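Local coordinates for protein titin (Homo sapiens, PDB 3QP3) that forms a giant elastic protein of the muscle sarcomere whose full-length chain carries protein kinase activity, represented by one of its immunoglobulin I-set domains, at residues 17-22 against 95-100; 6-11 against 83-88; 23-28 against 65-70. All coordinates share one frame; numbering follows the deposited sequence.

Contact 1: residues 17-22 against 95-100; sequences SHRVPC and TLDVTG
Residues 18-21 pair in parallel with 95-99 at the edge of the mixed sheet, close to the C-terminal end of the domain. Backbone bonds alternate between the strands, from His18 N to Thr95 O through to Cys22 N with Thr99 O, the shortest at 2.6 Å. The ladder starts with a side chain. Ser17 OG, turned beside its own backbone N (chi1 -65°), accepts from Thr95 N at 2.8 Å.

The face carrying Val20, Leu96 and Val98 turns to the interior. Leu96 CD1 fits between two residues of the partner strand: it lies 3.7 Å from Val20 CG1 and meets the His18 ring at NE2, also at 3.7 Å. That ring is fixed at both nitrogens, NE2 bonding Thr26 OG1 of the other sheet and ND1 bonding Arg16 O. Farther along, Val98 CG1 packs on Cys22 CA at 3.6 Å.

The face with Arg19 and Asp97 is toward solvent. Arg19 CG runs 3.6 Å from Asp97 OD2. The arginine bends at chi3 (-73°), and its NE stays 5.4 Å from Asp97 OD2, too far for a salt bridge. Strand A' (18-21) thus runs parallel to the last strand, G, the A'-G pairing found in I-set domains, as in V-set ones.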
ATOM      1  N   SER A  17       3.720   9.853  -3.210  1.00 22.82           N
ATOM      2  CA  SER A  17       4.929  10.089  -2.434  1.00 21.83           C
ATOM      3  C   SER A  17       4.738  11.414  -1.736  1.00 24.06           C
ATOM      4  O   SER A  17       4.143  12.323  -2.297  1.00 25.51           O
ATOM      5  CB  SER A  17       6.163  10.146  -3.334  1.00 22.89           C
ATOM      6  OG  SER A  17       6.405   8.892  -3.947  1.00 24.44           O
ATOM      7  N   HIS A  18       5.220  11.531  -0.506  1.00 26.51           N
ATOM      8  CA  HIS A  18       5.008  12.762   0.243  1.00 28.82           C
ATOM      9  C   HIS A  18       5.949  12.924   1.429  1.00 32.22           C
ATOM     10  O   HIS A  18       6.656  11.993   1.815  1.00 29.86           O
ATOM     11  CB  HIS A  18       3.545  12.880   0.697  1.00 25.53           C
ATOM     12  CG  HIS A  18       3.105  11.809   1.655  1.00 24.31           C
ATOM     13  ND1 HIS A  18       2.581  10.606   1.238  1.00 21.27           N
ATOM     14  CD2 HIS A  18       3.072  11.785   3.013  1.00 21.19           C
ATOM     15  CE1 HIS A  18       2.253   9.879   2.293  1.00 21.30           C
ATOM     16  NE2 HIS A  18       2.541  10.573   3.382  1.00 21.55           N
ATOM     17  N   ARG A  19       5.954  14.126   1.992  1.00 34.85           N
ATOM     18  CA  ARG A  19       6.756  14.424   3.166  1.00 37.83           C
ATOM     19  C   ARG A  19       5.889  14.335   4.414  1.00 34.89           C
ATOM     20  O   ARG A  19       4.675  14.553   4.356  1.00 32.02           O
ATOM     21  CB  ARG A  19       7.360  15.827   3.058  1.00 42.13           C
ATOM     22  CG  ARG A  19       8.446  15.963   2.002  1.00 49.47           C
ATOM     23  CD  ARG A  19       8.892  17.419   1.829  1.00 56.93           C
ATOM     24  NE  ARG A  19       7.887  18.224   1.138  1.00 62.91           N
ATOM     25  CZ  ARG A  19       6.917  18.902   1.747  1.00 68.24           C
ATOM     26  NH1 ARG A  19       6.814  18.878   3.070  1.00 69.04           N
ATOM     27  NH2 ARG A  19       6.046  19.607   1.035  1.00 70.78           N
ATOM     28  N   VAL A  20       6.514  13.988   5.535  1.00 31.82           N
ATOM     29  CA  VAL A  20       5.855  14.053   6.836  1.00 30.78           C
ATOM     30  C   VAL A  20       6.876  14.502   7.879  1.00 30.99           C
ATOM     31  O   VAL A  20       8.026  14.054   7.862  1.00 31.57           O
ATOM     32  CB  VAL A  20       5.220  12.701   7.244  1.00 28.55           C
ATOM     33  CG1 VAL A  20       6.282  11.624   7.392  1.00 27.98           C
ATOM     34  CG2 VAL A  20       4.427  12.850   8.544  1.00 28.55           C
ATOM     35  N   PRO A  21       6.469  15.418   8.772  1.00 26.64           N
ATOM     36  CA  PRO A  21       7.384  15.867   9.820  1.00 30.85           C
ATOM     37  C   PRO A  21       7.642  14.731  10.794  1.00 30.48           C
ATOM     38  O   PRO A  21       6.728  13.980  11.116  1.00 26.16           O
ATOM     39  CB  PRO A  21       6.599  16.986  10.520  1.00 32.80           C
ATOM     40  CG  PRO A  21       5.543  17.401   9.537  1.00 32.70           C
ATOM     41  CD  PRO A  21       5.178  16.124   8.829  1.00 26.99           C
ATOM     42  N   CYS A  22       8.881  14.600  11.239  1.00 33.77           N
ATOM     43  CA  CYS A  22       9.236  13.571  12.198  1.00 33.31           C
ATOM     44  C   CYS A  22       8.279  13.594  13.387  1.00 29.57           C
ATOM     45  O   CYS A  22       8.025  14.646  13.970  1.00 31.07           O
ATOM     46  CB  CYS A  22      10.676  13.777  12.674  1.00 35.52           C
ATOM     47  SG  CYS A  22      11.144  12.669  14.014  1.00 50.21           S
ATOM     48  N   THR A  95       7.248   6.972  -2.081  1.00 20.64           N
ATOM     49  CA  THR A  95       8.349   7.280  -1.184  1.00 25.00           C
ATOM     50  C   THR A  95       7.857   8.131  -0.027  1.00 26.75           C
ATOM     51  O   THR A  95       7.072   9.060  -0.224  1.00 28.73           O
ATOM     52  CB  THR A  95       9.466   8.038  -1.947  1.00 28.68           C
ATOM     53  OG1 THR A  95       9.975   7.191  -2.982  1.00 32.91           O
ATOM     54  CG2 THR A  95      10.602   8.414  -1.022  1.00 33.75           C
ATOM     55  N   LEU A  96       8.294   7.801   1.181  1.00 25.75           N
ATOM     56  CA  LEU A  96       8.010   8.634   2.338  1.00 25.05           C
ATOM     57  C   LEU A  96       9.277   9.363   2.722  1.00 29.50           C
ATOM     58  O   LEU A  96      10.320   8.739   2.930  1.00 30.01           O
ATOM     59  CB  LEU A  96       7.526   7.801   3.529  1.00 23.80           C
ATOM     60  CG  LEU A  96       7.078   8.593   4.764  1.00 25.83           C
ATOM     61  CD1 LEU A  96       5.843   9.413   4.449  1.00 25.65           C
ATOM     62  CD2 LEU A  96       6.807   7.668   5.941  1.00 26.18           C
ATOM     63  N   ASP A  97       9.179  10.685   2.806  1.00 31.31           N
ATOM     64  CA  ASP A  97      10.288  11.516   3.234  1.00 33.47           C
ATOM     65  C   ASP A  97       9.973  12.120   4.599  1.00 32.01           C
ATOM     66  O   ASP A  97       9.198  13.070   4.697  1.00 32.46           O
ATOM     67  CB  ASP A  97      10.551  12.620   2.201  1.00 33.99           C
ATOM     68  CG  ASP A  97      11.744  13.474   2.556  1.00 43.46           C
ATOM     69  OD1 ASP A  97      12.600  12.988   3.327  1.00 46.61           O
ATOM     70  OD2 ASP A  97      11.834  14.629   2.062  1.00 46.33           O
ATOM     71  N   VAL A  98      10.564  11.556   5.650  1.00 32.72           N
ATOM     72  CA  VAL A  98      10.371  12.057   7.009  1.00 32.23           C
ATOM     73  C   VAL A  98      11.313  13.237   7.273  1.00 34.86           C
ATOM     74  O   VAL A  98      12.531  13.076   7.251  1.00 37.56           O
ATOM     75  CB  VAL A  98      10.620  10.954   8.068  1.00 29.30           C
ATOM     76  CG1 VAL A  98      10.259  11.460   9.459  1.00 30.59           C
ATOM     77  CG2 VAL A  98       9.829   9.684   7.736  1.00 24.52           C
ATOM     78  N   THR A  99      10.743  14.414   7.524  1.00 36.59           N
ATOM     79  CA  THR A  99      11.515  15.653   7.659  1.00 44.48           C
ATOM     80  C   THR A  99      11.523  16.203   9.083  1.00 51.16           C
ATOM     81  O   THR A  99      10.919  15.632   9.989  1.00 45.43           O
ATOM     82  CB  THR A  99      10.928  16.765   6.774  1.00 44.30           C
ATOM     83  OG1 THR A  99       9.620  17.103   7.251  1.00 41.88           O
ATOM     84  CG2 THR A  99      10.840  16.313   5.323  1.00 41.70           C
ATOM     85  N   GLY A 100      12.204  17.330   9.270  1.00 31.39           N
ATOM     86  CA  GLY A 100      12.142  18.047  10.528  1.00 33.72           C
ATOM     87  C   GLY A 100      10.754  18.637  10.717  1.00 39.73           C
ATOM     88  O   GLY A 100      10.062  18.943   9.740  1.00 36.19           O
TER

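Contact 2: residues 6-11 against 83-88; sequences DHAPRI and CTNYKG
Asn85 and His7 meet through a side-chain amide in a place where the two segments share no backbone hydrogen bond. Asn85 ND2 donates to His7 O at 2.8 Å, and the carbonyl oxygen lies nearly in the amide plane. The donor approaches tilted from the plane of the His7 carbonyl. The same ND2 also bonds Pro36 O.

The other end of the amide works on its own turn. Asn85 OD1 accepts from Lys87 N, two residues on, at 2.8 Å, which makes an Asx turn. It also accepts from Gly88 N, three residues on, at 3.1 Å, which completes an Asx motif. Gly88 N comes nearly along the C=O axis, Lys87 N from above the carbonyl plane. CG sits between the backbone N and the carbonyl carbon (chi1 77°), and this swings OD1 over the turn. The amide is thus fixed at both ends.

Tyr86 reaches back to Asp6 with its hydroxyl, and OH donates to OD2 at 2.7 Å. The carboxylate stands almost perpendicular to the ring, and OD2 lies at the ring edge using its anti lone pair. Lys87 CG covers one ring face, while Lys87 CB rests 3.4 Å from Ala8 N. Pro9 closes the inner side: CG lies 3.4 Å from Cys83 O, and CD lies 3.3 Å from Gly88 O.

Residues 85-88 form a type I turn, the F-G turn of the immunoglobulin sandwich. It is tied here to the A strand of the opposite sheet.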
ATOM      1  N   ASP A   6     -13.081 -12.039 -15.423  1.00 37.24           N
ATOM      2  CA  ASP A   6     -11.898 -12.075 -14.564  1.00 30.71           C
ATOM      3  C   ASP A   6     -10.778 -11.273 -15.205  1.00 30.54           C
ATOM      4  O   ASP A   6     -10.592 -11.322 -16.421  1.00 29.06           O
ATOM      5  CB  ASP A   6     -11.431 -13.508 -14.329  1.00 30.70           C
ATOM      6  CG  ASP A   6     -12.361 -14.285 -13.424  1.00 32.46           C
ATOM      7  OD1 ASP A   6     -13.318 -13.684 -12.891  1.00 35.30           O
ATOM      8  OD2 ASP A   6     -12.115 -15.488 -13.226  1.00 30.97           O
ATOM      9  N   HIS A   7     -10.027 -10.541 -14.390  1.00 26.76           N
ATOM     10  CA  HIS A   7      -8.940  -9.715 -14.905  1.00 26.60           C
ATOM     11  C   HIS A   7      -7.878  -9.509 -13.836  1.00 26.28           C
ATOM     12  O   HIS A   7      -8.165  -9.594 -12.636  1.00 22.47           O
ATOM     13  CB  HIS A   7      -9.460  -8.363 -15.419  1.00 30.59           C
ATOM     14  CG  HIS A   7     -10.086  -7.504 -14.359  1.00 34.81           C
ATOM     15  ND1 HIS A   7      -9.356  -6.631 -13.577  1.00 35.54           N
ATOM     16  CD2 HIS A   7     -11.372  -7.385 -13.956  1.00 35.68           C
ATOM     17  CE1 HIS A   7     -10.166  -6.016 -12.734  1.00 33.59           C
ATOM     18  NE2 HIS A   7     -11.396  -6.451 -12.944  1.00 34.52           N
ATOM     19  N   ALA A   8      -6.650  -9.262 -14.272  1.00 24.36           N
ATOM     20  CA  ALA A   8      -5.563  -9.005 -13.342  1.00 26.10           C
ATOM     21  C   ALA A   8      -5.875  -7.729 -12.563  1.00 23.53           C
ATOM     22  O   ALA A   8      -6.620  -6.874 -13.045  1.00 25.64           O
ATOM     23  CB  ALA A   8      -4.237  -8.873 -14.100  1.00 27.95           C
ATOM     24  N   PRO A   9      -5.303  -7.598 -11.357  1.00 21.80           N
ATOM     25  CA  PRO A   9      -5.569  -6.420 -10.524  1.00 20.31           C
ATOM     26  C   PRO A   9      -5.304  -5.126 -11.301  1.00 22.00           C
ATOM     27  O   PRO A   9      -4.363  -5.050 -12.093  1.00 18.46           O
ATOM     28  CB  PRO A   9      -4.578  -6.580  -9.370  1.00 18.67           C
ATOM     29  CG  PRO A   9      -4.379  -8.075  -9.251  1.00 21.73           C
ATOM     30  CD  PRO A   9      -4.405  -8.561 -10.694  1.00 21.88           C
ATOM     31  N   ARG A  10      -6.148  -4.127 -11.080  1.00 23.85           N
ATOM     32  CA  ARG A  10      -6.039  -2.843 -11.766  1.00 25.65           C
ATOM     33  C   ARG A  10      -6.046  -1.732 -10.722  1.00 23.89           C
ATOM     34  O   ARG A  10      -7.050  -1.512 -10.042  1.00 23.27           O
ATOM     35  CB  ARG A  10      -7.213  -2.672 -12.732  1.00 31.89           C
ATOM     36  CG  ARG A  10      -7.303  -1.319 -13.409  1.00 39.69           C
ATOM     37  CD  ARG A  10      -8.448  -1.280 -14.424  1.00 46.67           C
ATOM     38  NE  ARG A  10      -9.744  -1.599 -13.820  1.00 50.08           N
ATOM     39  CZ  ARG A  10     -10.509  -2.630 -14.173  1.00 51.27           C
ATOM     40  NH1 ARG A  10     -10.119  -3.457 -15.138  1.00 53.26           N
ATOM     41  NH2 ARG A  10     -11.672  -2.835 -13.563  1.00 49.00           N
ATOM     42  N   ILE A  11      -4.922  -1.047 -10.574  1.00 23.34           N
ATOM     43  CA  ILE A  11      -4.835   0.022  -9.595  1.00 22.55           C
ATOM     44  C   ILE A  11      -5.316   1.331 -10.209  1.00 22.36           C
ATOM     45  O   ILE A  11      -4.652   1.883 -11.094  1.00 21.49           O
ATOM     46  CB  ILE A  11      -3.407   0.177  -9.073  1.00 24.63           C
ATOM     47  CG1 ILE A  11      -2.963  -1.108  -8.358  1.00 24.51           C
ATOM     48  CG2 ILE A  11      -3.324   1.369  -8.133  1.00 24.20           C
ATOM     49  CD1 ILE A  11      -1.498  -1.115  -7.948  1.00 22.69           C
ATOM     50  N   CYS A  83      -0.526  -6.331  -5.430  1.00 17.08           N
ATOM     51  CA  CYS A  83      -1.841  -6.941  -5.499  1.00 18.66           C
ATOM     52  C   CYS A  83      -1.807  -8.092  -6.478  1.00 18.44           C
ATOM     53  O   CYS A  83      -1.403  -7.909  -7.627  1.00 19.06           O
ATOM     54  CB  CYS A  83      -2.860  -5.911  -5.968  1.00 17.60           C
ATOM     55  SG  CYS A  83      -2.992  -4.468  -4.878  1.00 18.20           S
ATOM     56  N   THR A  84      -2.251  -9.265  -6.033  1.00 16.44           N
ATOM     57  CA  THR A  84      -2.099 -10.487  -6.824  1.00 16.41           C
ATOM     58  C   THR A  84      -3.383 -11.311  -6.931  1.00 16.84           C
ATOM     59  O   THR A  84      -4.066 -11.534  -5.934  1.00 17.10           O
ATOM     60  CB  THR A  84      -1.013 -11.397  -6.213  1.00 17.51           C
ATOM     61  OG1 THR A  84       0.226 -10.674  -6.126  1.00 21.45           O
ATOM     62  CG2 THR A  84      -0.810 -12.637  -7.072  1.00 18.94           C
ATOM     63  N   ASN A  85      -3.698 -11.759  -8.142  1.00 16.85           N
ATOM     64  CA  ASN A  85      -4.712 -12.793  -8.361  1.00 17.74           C
ATOM     65  C   ASN A  85      -4.235 -13.730  -9.465  1.00 20.18           C
ATOM     66  O   ASN A  85      -3.150 -13.521 -10.017  1.00 21.47           O
ATOM     67  CB  ASN A  85      -6.111 -12.211  -8.642  1.00 15.24           C
ATOM     68  CG  ASN A  85      -6.283 -11.670 -10.064  1.00 19.19           C
ATOM     69  OD1 ASN A  85      -5.407 -11.801 -10.926  1.00 15.78           O
ATOM     70  ND2 ASN A  85      -7.441 -11.063 -10.311  1.00 16.31           N
ATOM     71  N   TYR A  86      -5.012 -14.757  -9.793  1.00 21.31           N
ATOM     72  CA  TYR A  86      -4.519 -15.763 -10.734  1.00 21.96           C
ATOM     73  C   TYR A  86      -4.274 -15.199 -12.131  1.00 25.58           C
ATOM     74  O   TYR A  86      -3.540 -15.789 -12.918  1.00 26.51           O
ATOM     75  CB  TYR A  86      -5.438 -16.989 -10.788  1.00 26.34           C
ATOM     76  CG  TYR A  86      -6.630 -16.866 -11.718  1.00 25.49           C
ATOM     77  CD1 TYR A  86      -6.574 -17.351 -13.019  1.00 29.29           C
ATOM     78  CD2 TYR A  86      -7.818 -16.287 -11.284  1.00 22.05           C
ATOM     79  CE1 TYR A  86      -7.662 -17.258 -13.873  1.00 29.11           C
ATOM     80  CE2 TYR A  86      -8.902 -16.181 -12.120  1.00 23.09           C
ATOM     81  CZ  TYR A  86      -8.823 -16.667 -13.422  1.00 27.98           C
ATOM     82  OH  TYR A  86      -9.915 -16.577 -14.266  1.00 25.94           O
ATOM     83  N   LYS A  87      -4.874 -14.049 -12.433  1.00 27.96           N
ATOM     84  CA  LYS A  87      -4.723 -13.439 -13.756  1.00 29.02           C
ATOM     85  C   LYS A  87      -3.430 -12.639 -13.904  1.00 28.84           C
ATOM     86  O   LYS A  87      -2.923 -12.481 -15.011  1.00 26.82           O
ATOM     87  CB  LYS A  87      -5.921 -12.552 -14.092  1.00 28.29           C
ATOM     88  CG  LYS A  87      -7.237 -13.303 -14.166  1.00 31.42           C
ATOM     89  CD  LYS A  87      -7.256 -14.308 -15.320  1.00 35.25           C
ATOM     90  CE  LYS A  87      -7.458 -13.633 -16.666  1.00 39.45           C
ATOM     91  NZ  LYS A  87      -7.757 -14.631 -17.745  1.00 41.26           N
ATOM     92  N   GLY A  88      -2.905 -12.133 -12.793  1.00 26.59           N
ATOM     93  CA  GLY A  88      -1.681 -11.349 -12.828  1.00 27.40           C
ATOM     94  C   GLY A  88      -1.431 -10.561 -11.554  1.00 24.62           C
ATOM     95  O   GLY A  88      -2.014 -10.850 -10.502  1.00 24.95           O
TER

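Contact 3: residues 23-28 against 65-70. With SO4 (sulfate ion), chain E.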
ATOM      1  N   GLY A  23       7.742  12.436  13.743  1.00 27.51           N
ATOM      2  CA  GLY A  23       6.851  12.352  14.883  1.00 26.62           C
ATOM      3  C   GLY A  23       5.386  12.269  14.500  1.00 27.37           C
ATOM      4  O   GLY A  23       4.576  11.718  15.250  1.00 27.90           O
ATOM      5  N   GLN A  24       5.024  12.797  13.336  1.00 24.77           N
ATOM      6  CA  GLN A  24       3.623  12.711  12.934  1.00 24.97           C
ATOM      7  C   GLN A  24       3.284  11.315  12.416  1.00 24.26           C
ATOM      8  O   GLN A  24       4.169  10.537  12.060  1.00 22.86           O
ATOM      9  CB  GLN A  24       3.283  13.755  11.873  1.00 25.16           C
ATOM     10  CG  GLN A  24       3.497  15.188  12.342  1.00 28.85           C
ATOM     11  CD  GLN A  24       2.636  15.546  13.535  1.00 31.05           C
ATOM     12  OE1 GLN A  24       1.418  15.386  13.507  1.00 31.50           O
ATOM     13  NE2 GLN A  24       3.266  16.027  14.593  1.00 32.96           N
ATOM     14  N   ASN A  25       1.993  11.009  12.386  1.00 24.67           N
ATOM     15  CA  ASN A  25       1.500   9.824  11.704  1.00 22.53           C
ATOM     16  C   ASN A  25       1.198  10.207  10.270  1.00 18.84           C
ATOM     17  O   ASN A  25       0.933  11.370   9.976  1.00 19.39           O
ATOM     18  CB  ASN A  25       0.241   9.298  12.386  1.00 16.72           C
ATOM     19  CG  ASN A  25       0.432   9.087  13.861  1.00 19.93           C
ATOM     20  OD1 ASN A  25       1.544   8.818  14.325  1.00 19.93           O
ATOM     21  ND2 ASN A  25      -0.654   9.199  14.618  1.00 22.26           N
ATOM     22  N   THR A  26       1.256   9.237   9.367  1.00 18.63           N
ATOM     23  CA  THR A  26       1.022   9.518   7.954  1.00 19.55           C
ATOM     24  C   THR A  26       0.326   8.334   7.300  1.00 17.57           C
ATOM     25  O   THR A  26       0.317   7.227   7.845  1.00 17.33           O
ATOM     26  CB  THR A  26       2.347   9.819   7.215  1.00 21.30           C
ATOM     27  OG1 THR A  26       2.080  10.528   5.995  1.00 19.37           O
ATOM     28  CG2 THR A  26       3.100   8.523   6.918  1.00 20.53           C
ATOM     29  N   ARG A  27      -0.271   8.565   6.136  1.00 17.29           N
ATOM     30  CA  ARG A  27      -1.028   7.513   5.454  1.00 20.93           C
ATOM     31  C   ARG A  27      -0.729   7.467   3.966  1.00 20.30           C
ATOM     32  O   ARG A  27      -0.476   8.501   3.348  1.00 18.77           O
ATOM     33  CB  ARG A  27      -2.534   7.717   5.649  1.00 23.55           C
ATOM     34  CG  ARG A  27      -3.060   7.225   6.988  1.00 26.20           C
ATOM     35  CD  ARG A  27      -4.222   8.079   7.478  1.00 30.58           C
ATOM     36  NE  ARG A  27      -4.451   7.896   8.912  1.00 33.29           N
ATOM     37  CZ  ARG A  27      -3.951   8.689   9.856  1.00 35.45           C
ATOM     38  NH1 ARG A  27      -3.207   9.731   9.525  1.00 40.65           N
ATOM     39  NH2 ARG A  27      -4.205   8.448  11.131  1.00 36.17           N
ATOM     40  N   PHE A  28      -0.761   6.257   3.410  1.00 12.66           N
ATOM     41  CA  PHE A  28      -0.782   6.054   1.970  1.00 16.33           C
ATOM     42  C   PHE A  28      -2.127   5.445   1.606  1.00 16.58           C
ATOM     43  O   PHE A  28      -2.673   4.647   2.364  1.00 12.52           O
ATOM     44  CB  PHE A  28       0.335   5.105   1.533  1.00 17.96           C
ATOM     45  CG  PHE A  28       1.702   5.712   1.576  1.00 17.97           C
ATOM     46  CD1 PHE A  28       2.132   6.548   0.558  1.00 18.43           C
ATOM     47  CD2 PHE A  28       2.566   5.437   2.620  1.00 22.11           C
ATOM     48  CE1 PHE A  28       3.396   7.112   0.584  1.00 22.02           C
ATOM     49  CE2 PHE A  28       3.843   6.001   2.652  1.00 20.65           C
ATOM     50  CZ  PHE A  28       4.252   6.840   1.633  1.00 24.24           C
ATOM     51  N   THR A  65      -5.491   1.178   2.624  1.00 19.85           N
ATOM     52  CA  THR A  65      -4.824   2.236   3.365  1.00 17.82           C
ATOM     53  C   THR A  65      -3.670   1.665   4.165  1.00 17.29           C
ATOM     54  O   THR A  65      -3.783   0.588   4.747  1.00 16.38           O
ATOM     55  CB  THR A  65      -5.792   2.926   4.322  1.00 21.62           C
ATOM     56  OG1 THR A  65      -6.832   3.561   3.561  1.00 22.96           O
ATOM     57  CG2 THR A  65      -5.058   3.970   5.137  1.00 27.26           C
ATOM     58  N   LEU A  66      -2.552   2.386   4.178  1.00 17.03           N
ATOM     59  CA  LEU A  66      -1.439   2.062   5.052  1.00 13.83           C
ATOM     60  C   LEU A  66      -1.149   3.255   5.944  1.00 18.27           C
ATOM     61  O   LEU A  66      -0.936   4.373   5.455  1.00 18.91           O
ATOM     62  CB  LEU A  66      -0.187   1.718   4.250  1.00 15.16           C
ATOM     63  CG  LEU A  66       1.071   1.616   5.114  1.00 15.99           C
ATOM     64  CD1 LEU A  66       1.007   0.368   5.982  1.00 15.47           C
ATOM     65  CD2 LEU A  66       2.338   1.616   4.246  1.00 16.15           C
ATOM     66  N   GLU A  67      -1.174   3.029   7.252  1.00 15.86           N
ATOM     67  CA  GLU A  67      -0.802   4.072   8.196  1.00 15.80           C
ATOM     68  C   GLU A  67       0.508   3.728   8.879  1.00 16.95           C
ATOM     69  O   GLU A  67       0.706   2.596   9.325  1.00 18.56           O
ATOM     70  CB  GLU A  67      -1.887   4.291   9.255  1.00 17.16           C
ATOM     71  CG  GLU A  67      -1.468   5.296  10.319  1.00 19.50           C
ATOM     72  CD  GLU A  67      -2.458   5.389  11.455  1.00 28.81           C
ATOM     73  OE1 GLU A  67      -3.231   4.435  11.649  1.00 28.67           O
ATOM     74  OE2 GLU A  67      -2.461   6.418  12.161  1.00 31.78           O
ATOM     75  N   ILE A  68       1.404   4.706   8.952  1.00 16.24           N
ATOM     76  CA  ILE A  68       2.607   4.582   9.768  1.00 16.94           C
ATOM     77  C   ILE A  68       2.538   5.610  10.905  1.00 20.28           C
ATOM     78  O   ILE A  68       2.357   6.811  10.663  1.00 20.61           O
ATOM     79  CB  ILE A  68       3.911   4.816   8.938  1.00 17.02           C
ATOM     80  CG1 ILE A  68       3.924   3.944   7.675  1.00 17.75           C
ATOM     81  CG2 ILE A  68       5.148   4.531   9.782  1.00 16.72           C
ATOM     82  CD1 ILE A  68       3.562   4.694   6.402  1.00 16.36           C
ATOM     83  N   LEU A  69       2.673   5.141  12.140  1.00 17.52           N
ATOM     84  CA  LEU A  69       2.586   6.021  13.304  1.00 16.20           C
ATOM     85  C   LEU A  69       3.954   6.522  13.753  1.00 17.60           C
ATOM     86  O   LEU A  69       4.956   5.818  13.632  1.00 21.83           O
ATOM     87  CB  LEU A  69       1.881   5.317  14.474  1.00 15.40           C
ATOM     88  CG  LEU A  69       0.390   4.967  14.329  1.00 17.73           C
ATOM     89  CD1 LEU A  69       0.179   3.793  13.367  1.00 17.91           C
ATOM     90  CD2 LEU A  69      -0.232   4.645  15.677  1.00 20.95           C
ATOM     91  N   ASP A  70       3.981   7.746  14.263  1.00 16.08           N
ATOM     92  CA  ASP A  70       5.148   8.273  14.957  1.00 19.26           C
ATOM     93  C   ASP A  70       6.399   8.138  14.102  1.00 21.63           C
ATOM     94  O   ASP A  70       7.383   7.510  14.498  1.00 23.35           O
ATOM     95  CB  ASP A  70       5.315   7.559  16.304  1.00 19.69           C
ATOM     96  CG  ASP A  70       6.309   8.244  17.205  1.00 24.84           C
ATOM     97  OD1 ASP A  70       6.753   9.369  16.867  1.00 26.00           O
ATOM     98  OD2 ASP A  70       6.636   7.659  18.257  1.00 26.24           O
TER
HETATM   99  S   SO4 E 105      -3.537  11.292  13.366  1.00 46.37           S
HETATM  100  O1  SO4 E 105      -4.987  11.443  13.454  1.00 48.81           O
HETATM  101  O2  SO4 E 105      -2.920  11.760  14.603  1.00 46.62           O
HETATM  102  O3  SO4 E 105      -3.222   9.882  13.161  1.00 44.71           O
HETATM  103  O4  SO4 E 105      -3.031  12.059  12.229  1.00 48.84           O
HETATM  104  O   HOH W   1      -5.460   5.347   9.362  1.00 46.63           O
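Arg27 and Asn25 hold a sulfate, probably from the crystallisation liquor, on the outer side of a strand pair. Arg27 NH2 donates to sulfate O3 at 2.7 Å, and Asn25 ND2 donates to the same oxygen at 3.0 Å. Both bonds are nearly straight, and O3 lies in the guanidinium plane.

Glu67 meets the arginine differently. Its OE2 is 2.9 Å from Arg27 NH2 but well out of the guanidinium plane, so this salt bridge rests on charge alone. The two chains lie side by side, with Glu67 CG over one guanidinium face. A water accepts a hydrogen bond from Arg27 NE (2.8 Å) and donates a weak one to Glu67 OE1.

With Asn25 CG beside its backbone N (chi1 -53°), OD1 accepts from Asp70 N at 2.7 Å, in the carbonyl plane. Four backbone bonds follow, in the hydrogen-bonded pairs Thr26-Ile68 and Phe28-Leu66. They join strands B (26-35) and E (63-68) in the antiparallel sheet of the immunoglobulin sandwich.

The opposite face is mostly apolar; its one hydroxyl, Thr26 OG1, is bonded to His18. Ile68 CD1 touches Thr26 CG2 at 3.9 Å and meets the Phe28 ring at its edge, 4.0 Å from CE2. Leu66 CD2 lies obliquely beside the same ring.

The pair therefore separates charge from core. Glu67 OE2 lies only 3.7 Å from sulfate O3, yet the N-H donors of Arg27 and Asn25 can hold an anion despite this carboxylate.

Overall arrangement
The three contacts tie together one beta sandwich. Contact 3 lies within the antiparallel sheet, and contact 1 forms the edge of the mixed sheet facing it. Their centres are 10 Å apart and they touch through the core: Leu96 CD1 lies 3.8 Å from Thr26 CG2, and His18 NE2 lies 2.7 Å from Thr26 OG1. Contact 2 sits at the other end of the domain, its centre 30 Å from that of contact 1 and 27 Å from that of contact 3. It bridges the two sheets near the chain's start. Contact 3 is nested in the chain loops closed by both other contacts. Its sulfate is bound on the outer surface, away from the contact with 95-100.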